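Local atomic coordinates of methanol--corrinoid protein co-methyltransferase (Methanosarcina barkeri, PDB entry 2I2X), a protein that transfers the methyl group of methanol to the cob(I)amide carried by its partner corrinoid protein MtaC, a step of methanogenesis from methanol. Residues 389-392 / 393-396; 398-401 / 402-406; 104-107 / 108-111. All coordinates share one frame; numbering follows the deposited sequence.

Contact 1 of 3, residues 389-392 / 393-396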
loop_
_atom_site.group_PDB
_atom_site.type_symbol
_atom_site.label_atom_id
_atom_site.label_comp_id
_atom_site.label_asym_id
_atom_site.label_seq_id
_atom_site.Cartn_x
_atom_site.Cartn_y
_atom_site.Cartn_z
ATOM N N ILE A 389 9.479 -10.363 38.631
ATOM C CA ILE A 389 9.684 -9.968 37.230
ATOM C C ILE A 389 10.685 -10.824 36.466
ATOM O O ILE A 389 10.561 -10.979 35.236
ATOM C CB ILE A 389 10.048 -8.467 37.068
ATOM C CG1 ILE A 389 11.316 -8.095 37.869
ATOM C CG2 ILE A 389 8.854 -7.589 37.455
ATOM C CD1 ILE A 389 11.846 -6.685 37.577
ATOM N N TYR A 390 11.691 -11.352 37.157
ATOM C CA TYR A 390 12.626 -12.262 36.504
ATOM C C TYR A 390 11.968 -13.611 36.278
ATOM O O TYR A 390 11.925 -14.129 35.161
ATOM C CB TYR A 390 13.860 -12.441 37.377
ATOM C CG TYR A 390 14.677 -13.690 37.123
ATOM C CD1 TYR A 390 15.443 -13.814 35.980
ATOM C CD2 TYR A 390 14.701 -14.728 38.048
ATOM C CE1 TYR A 390 16.202 -14.932 35.736
ATOM C CE2 TYR A 390 15.481 -15.882 37.823
ATOM C CZ TYR A 390 16.240 -15.963 36.656
ATOM O OH TYR A 390 17.032 -17.071 36.391
ATOM N N LEU A 391 11.468 -14.190 37.357
ATOM C CA LEU A 391 10.935 -15.522 37.310
ATOM C C LEU A 391 9.736 -15.638 36.372
ATOM O O LEU A 391 9.604 -16.647 35.682
ATOM C CB LEU A 391 10.604 -16.012 38.727
ATOM C CG LEU A 391 10.202 -17.489 38.894
ATOM C CD1 LEU A 391 11.188 -18.448 38.231
ATOM C CD2 LEU A 391 9.978 -17.838 40.371
ATOM N N ARG A 392 8.852 -14.642 36.361
ATOM C CA ARG A 392 7.717 -14.670 35.414
ATOM C C ARG A 392 8.187 -14.659 33.960
ATOM O O ARG A 392 7.638 -15.366 33.117
ATOM C CB ARG A 392 6.677 -13.568 35.693
ATOM C CG ARG A 392 7.040 -12.162 35.277
ATOM C CD ARG A 392 6.099 -11.146 35.984
ATOM N NE ARG A 392 6.198 -9.818 35.387
ATOM C CZ ARG A 392 5.309 -8.838 35.539
ATOM N NH1 ARG A 392 4.238 -8.984 36.308
ATOM N NH2 ARG A 392 5.495 -7.697 34.905
ATOM N N ALA A 393 9.223 -13.876 33.686
ATOM C CA ALA A 393 9.823 -13.808 32.368
ATOM C C ALA A 393 10.498 -15.121 31.979
ATOM O O ALA A 393 10.369 -15.603 30.819
ATOM C CB ALA A 393 10.801 -12.640 32.282
ATOM N N LYS A 394 11.227 -15.710 32.923
ATOM C CA LYS A 394 11.839 -17.011 32.652
ATOM C C LYS A 394 10.752 -18.056 32.362
ATOM O O LYS A 394 10.924 -18.865 31.445
ATOM C CB LYS A 394 12.744 -17.438 33.794
ATOM C CG LYS A 394 13.521 -18.731 33.573
ATOM C CD LYS A 394 14.777 -18.777 34.477
ATOM C CE LYS A 394 14.468 -19.149 35.973
ATOM N NZ LYS A 394 13.792 -20.492 36.146
ATOM N N ASN A 395 9.640 -18.029 33.114
ATOM C CA ASN A 395 8.556 -18.989 32.908
ATOM C C ASN A 395 8.046 -18.890 31.452
ATOM O O ASN A 395 7.841 -19.903 30.781
ATOM C CB ASN A 395 7.394 -18.750 33.889
ATOM C CG ASN A 395 7.760 -19.069 35.376
ATOM O OD1 ASN A 395 8.796 -19.672 35.673
ATOM N ND2 ASN A 395 6.889 -18.660 36.290
ATOM N N ALA A 396 7.900 -17.664 30.964
ATOM C CA ALA A 396 7.330 -17.418 29.660
ATOM C C ALA A 396 8.258 -17.984 28.606
ATOM O O ALA A 396 7.818 -18.681 27.684
ATOM C CB ALA A 396 7.081 -15.909 29.443
#

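Contact 2 of 3, residues 398-401 / 402-406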
loop_
_atom_site.group_PDB
_atom_site.type_symbol
_atom_site.label_atom_id
_atom_site.label_comp_id
_atom_site.label_asym_id
_atom_site.label_seq_id
_atom_site.Cartn_x
_atom_site.Cartn_y
_atom_site.Cartn_z
ATOM N N ILE A 398 10.435 -20.384 28.928
ATOM C CA ILE A 398 10.484 -21.858 28.975
ATOM C C ILE A 398 9.182 -22.455 28.463
ATOM O O ILE A 398 9.190 -23.491 27.792
ATOM C CB ILE A 398 10.839 -22.404 30.397
ATOM C CG1 ILE A 398 12.321 -22.131 30.707
ATOM C CG2 ILE A 398 10.539 -23.916 30.500
ATOM C CD1 ILE A 398 12.692 -22.283 32.209
ATOM N N GLU A 399 8.070 -21.804 28.808
ATOM C CA GLU A 399 6.764 -22.210 28.326
ATOM C C GLU A 399 6.709 -22.087 26.800
ATOM O O GLU A 399 6.116 -22.928 26.110
ATOM C CB GLU A 399 5.671 -21.350 28.947
ATOM C CG GLU A 399 4.276 -21.916 28.766
ATOM C CD GLU A 399 3.979 -23.104 29.664
ATOM O OE1 GLU A 399 4.623 -23.245 30.740
ATOM O OE2 GLU A 399 3.082 -23.894 29.292
ATOM N N CYS A 400 7.337 -21.036 26.290
ATOM C CA CYS A 400 7.430 -20.837 24.860
ATOM C C CYS A 400 8.127 -22.035 24.207
ATOM O O CYS A 400 7.612 -22.600 23.225
ATOM C CB CYS A 400 8.159 -19.511 24.546
ATOM S SG CYS A 400 8.568 -19.255 22.778
ATOM N N CYS A 401 9.293 -22.396 24.735
ATOM C CA CYS A 401 10.047 -23.584 24.280
ATOM C C CYS A 401 9.191 -24.844 24.286
ATOM O O CYS A 401 9.202 -25.612 23.292
ATOM C CB CYS A 401 11.317 -23.817 25.109
ATOM S SG CYS A 401 12.578 -22.517 24.940
ATOM N N ASN A 402 8.441 -25.048 25.376
ATOM C CA ASN A 402 7.510 -26.177 25.463
ATOM C C ASN A 402 6.479 -26.151 24.354
ATOM O O ASN A 402 6.226 -27.172 23.701
ATOM C CB ASN A 402 6.808 -26.219 26.820
ATOM C CG ASN A 402 7.775 -26.515 27.970
ATOM O OD1 ASN A 402 8.845 -27.130 27.775
ATOM N ND2 ASN A 402 7.402 -26.078 29.173
ATOM N N ILE A 403 5.909 -24.966 24.136
ATOM C CA ILE A 403 4.890 -24.778 23.134
ATOM C C ILE A 403 5.393 -25.099 21.736
ATOM O O ILE A 403 4.755 -25.890 21.039
ATOM C CB ILE A 403 4.252 -23.376 23.208
ATOM C CG1 ILE A 403 3.368 -23.315 24.458
ATOM C CG2 ILE A 403 3.432 -23.101 21.916
ATOM C CD1 ILE A 403 3.062 -21.948 24.925
ATOM N N ILE A 404 6.541 -24.530 21.351
ATOM C CA ILE A 404 7.124 -24.787 20.017
ATOM C C ILE A 404 7.456 -26.280 19.861
ATOM O O ILE A 404 7.235 -26.862 18.806
ATOM C CB ILE A 404 8.400 -23.924 19.736
ATOM C CG1 ILE A 404 8.142 -22.419 19.867
ATOM C CG2 ILE A 404 9.040 -24.283 18.377
ATOM C CD1 ILE A 404 6.922 -21.905 19.085
ATOM N N GLU A 405 7.961 -26.898 20.920
ATOM C CA GLU A 405 8.286 -28.321 20.903
ATOM C C GLU A 405 7.066 -29.178 20.646
ATOM O O GLU A 405 7.139 -30.135 19.860
ATOM C CB GLU A 405 8.964 -28.765 22.221
ATOM C CG GLU A 405 10.459 -28.697 22.183
ATOM C CD GLU A 405 11.160 -28.760 23.565
ATOM O OE1 GLU A 405 12.339 -28.354 23.616
ATOM O OE2 GLU A 405 10.590 -29.199 24.585
ATOM N N GLU A 406 5.954 -28.860 21.313
ATOM C CA GLU A 406 4.733 -29.633 21.106
ATOM C C GLU A 406 4.285 -29.416 19.667
ATOM O O GLU A 406 3.916 -30.369 18.976
ATOM C CB GLU A 406 3.625 -29.252 22.093
ATOM C CG GLU A 406 3.924 -29.679 23.521
ATOM C CD GLU A 406 3.007 -29.005 24.550
ATOM O OE1 GLU A 406 1.838 -28.646 24.193
ATOM O OE2 GLU A 406 3.461 -28.845 25.712
#

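Contact 3 of 3, residues 104-107 / 108-111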
loop_
_atom_site.group_PDB
_atom_site.type_symbol
_atom_site.label_atom_id
_atom_site.label_comp_id
_atom_site.label_asym_id
_atom_site.label_seq_id
_atom_site.Cartn_x
_atom_site.Cartn_y
_atom_site.Cartn_z
ATOM N N ALA A 104 -3.019 21.046 15.765
ATOM C CA ALA A 104 -3.416 21.236 14.399
ATOM C C ALA A 104 -4.209 20.034 13.899
ATOM O O ALA A 104 -5.199 20.219 13.180
ATOM C CB ALA A 104 -2.208 21.489 13.535
ATOM N N GLN A 105 -3.785 18.819 14.280
ATOM C CA GLN A 105 -4.497 17.567 13.917
ATOM C C GLN A 105 -5.903 17.505 14.522
ATOM O O GLN A 105 -6.879 17.272 13.798
ATOM C CB GLN A 105 -3.696 16.335 14.328
ATOM C CG GLN A 105 -2.374 16.161 13.607
ATOM C CD GLN A 105 -1.799 14.758 13.767
ATOM O OE1 GLN A 105 -2.058 13.870 12.943
ATOM N NE2 GLN A 105 -0.998 14.556 14.802
ATOM N N LYS A 106 -6.016 17.741 15.835
ATOM C CA LYS A 106 -7.320 17.678 16.522
ATOM C C LYS A 106 -8.342 18.675 15.975
ATOM O O LYS A 106 -9.553 18.374 15.930
ATOM C CB LYS A 106 -7.188 17.861 18.045
ATOM C CG LYS A 106 -8.418 17.365 18.821
ATOM C CD LYS A 106 -8.660 15.877 18.436
ATOM C CE LYS A 106 -9.529 15.162 19.396
ATOM N NZ LYS A 106 -8.820 14.876 20.698
ATOM N N THR A 107 -7.857 19.855 15.579
ATOM C CA THR A 107 -8.708 20.903 15.029
ATOM C C THR A 107 -9.440 20.365 13.786
ATOM O O THR A 107 -10.655 20.490 13.674
ATOM C CB THR A 107 -7.899 22.204 14.693
ATOM O OG1 THR A 107 -7.286 22.744 15.883
ATOM C CG2 THR A 107 -8.795 23.261 14.034
ATOM N N ILE A 108 -8.695 19.751 12.872
ATOM C CA ILE A 108 -9.289 19.176 11.668
ATOM C C ILE A 108 -10.247 18.023 12.023
ATOM O O ILE A 108 -11.368 17.947 11.484
ATOM C CB ILE A 108 -8.200 18.714 10.690
ATOM C CG1 ILE A 108 -7.498 19.941 10.089
ATOM C CG2 ILE A 108 -8.760 17.753 9.648
ATOM C CD1 ILE A 108 -6.089 19.666 9.606
ATOM N N MET A 109 -9.817 17.165 12.950
ATOM C CA MET A 109 -10.604 16.009 13.374
ATOM C C MET A 109 -11.934 16.450 13.923
ATOM O O MET A 109 -12.952 15.795 13.666
ATOM C CB MET A 109 -9.853 15.152 14.415
ATOM C CG MET A 109 -8.629 14.422 13.865
ATOM S SD MET A 109 -7.765 13.469 15.138
ATOM C CE MET A 109 -6.156 13.423 14.393
ATOM N N GLU A 110 -11.931 17.561 14.665
ATOM C CA GLU A 110 -13.180 18.172 15.202
ATOM C C GLU A 110 -14.081 18.663 14.095
ATOM O O GLU A 110 -15.278 18.389 14.117
ATOM C CB GLU A 110 -12.897 19.311 16.174
ATOM C CG GLU A 110 -12.595 18.812 17.584
ATOM C CD GLU A 110 -11.645 19.707 18.421
ATOM O OE1 GLU A 110 -10.979 20.629 17.910
ATOM O OE2 GLU A 110 -11.559 19.451 19.632
ATOM N N LYS A 111 -13.516 19.369 13.121
ATOM C CA LYS A 111 -14.316 19.838 12.013
ATOM C C LYS A 111 -15.081 18.652 11.349
ATOM O O LYS A 111 -16.282 18.771 11.073
ATOM C CB LYS A 111 -13.461 20.651 11.017
ATOM C CG LYS A 111 -14.240 21.193 9.781
ATOM C CD LYS A 111 -13.339 21.650 8.596
ATOM C CE LYS A 111 -14.084 21.644 7.195
ATOM N NZ LYS A 111 -13.898 20.366 6.362
#

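Contact 1 of 3, residues 389-392 / 393-396
Tyr390, Leu391 and Arg392 each accept a backbone hydrogen bond from the residue four places on, the straightest being Lys394 N to Tyr390 O at 2.8 Å with an N-H...O angle of 163°. These bonds make residues 390-396 a run of alpha helix. On one side the Lys394 chain crosses the end of the Tyr390 ring. Its CE lies 3.3 Å from Tyr390 OH and 3.7 Å from Tyr390 CZ. Bends at chi3 (78°) and chi4 (59°) fold the lysine back, and Lys394 NZ ends 3.9 Å from Leu391 CD1. The charge of Lys394 is met by a salt bridge to Asp434, while Tyr390 OH is hydrogen-bonded to Pro433 O. Leu391 CD1 also lies 3.7 Å from Asn395 OD1. Asn395 ND2 is hydrogen-bonded to Asp385 OD1 and Ser381 O, which ties the helix to the end of helix 372-383 and the loop after it. Ala393 CB sits 3.4 Å from Ile389 O and packs on Leu185 and Pro252, while Arg392 NH1 forms a salt bridge with Glu259. The arrangement is i to i+4 packing along helix 389-409, a mostly buried contact within the helical part of MtaB, among helices 181-210, 240-259 and 372-383.

Contact 2 of 3, residues 398-401 / 402-406
Four successive i+4 hydrogen bonds join 398-401 to 402-406 as continuous alpha helix, from Asn402 N to Ile398 O through to Glu405 N to Cys401 O; Ile404 N to Cys400 O, with an N-H...O angle of 170°, is the straightest. Ile398 and Asn402 lie side by side and point the same way, with Ile398 CG2 4.0 Å from Asn402 ND2. With chi1 at -66°, CG of Asn402 stands beside its own backbone N, and the amide carbon comes 3.3 Å from Ile398 O. An alanine here is likely to leave Ile398 CG2 without this neighbour and to open a gap beside Lys426. One position further on, Ile403 crosses the bent Glu399 chain obliquely. Ile403 CD1 meets Glu399 CG at 4.0 Å and also lies 3.4 Å from Glu399 O. The Glu399 carboxylate forms a salt bridge with Arg377, which also pairs with Glu406; the shared arginine probably offsets the like charges of the two glutamates. Cys400 SG and Ile404 CG1 make a looser apolar contact at 4.3 Å. Around the helix, Cys400 and Ile404 pack on Val244 of helix 240-259, Ile403 on Val378 of helix 372-383, and Cys401 and Ile404 on Leu422 of helix 416-430.

Contact 3 of 3, residues 104-107 / 108-111
Gln105 and Met109 meet through carbon: the methyl CE of Met109 lies 3.8 Å from Gln105 CB. The methionine chain is extended beyond CG and runs back along the helix, with Met109 CG 3.3 Å from Gln105 O. That same oxygen accepts the backbone bond from Met109 N, at 3.1 Å and in the carbonyl plane. Lys106 has two neighbours in the next turn. Its chain crosses both Met109 and Glu110 at about a right angle. Lys106 CD touches Met109 SD at 4.2 Å, and Lys106 CG lies 3.9 Å from Glu110 OE2. A bend at chi2 (56°) turns the lysine chain, and its NZ stays 5.4 Å from Glu110 OE2. The two charges are therefore near but not in contact. All this lies on helix 95-116, which follows strand 80-86 and precedes strand 119-126 in the beta/alpha series of the TIM barrel. Further out, Lys106 NZ is held by a salt bridge to Asp159 and a hydrogen bond to Gly157 O, and Gln105 NE2 donates to Thr85 OG1, which anchors the amide end. Leu122 of strand 119-126 touches both Gln105 and Met109, so this face of the helix lies on the barrel wall, whereas Ile108 packs on Glu63, Thr66 and Thr67 of helix 55-76. Thr107 OG1 is hydrogen-bonded to His103 O, one turn back on the same helix.

Contacts 1 and 2 are successive parts of one helix, 389-409, with centres about 14 Å apart. Ala396 closes the first and Ile398 opens the second, and helices 240-259 and 372-383 flank both. Contact 3 lies on the barrel helix 95-116, on the opposite side of the chain's centre. Its centre is about 44 Å from that of contact 1 and about 48 Å from that of contact 2. Nearest atoms are about 30 Å and 36 Å apart, so neither touches it. None of the three is at the zinc site of Glu164, Cys220 and Cys269. In contact 3 the side chain of Gln105 is about 14 Å from a bound corrinoid.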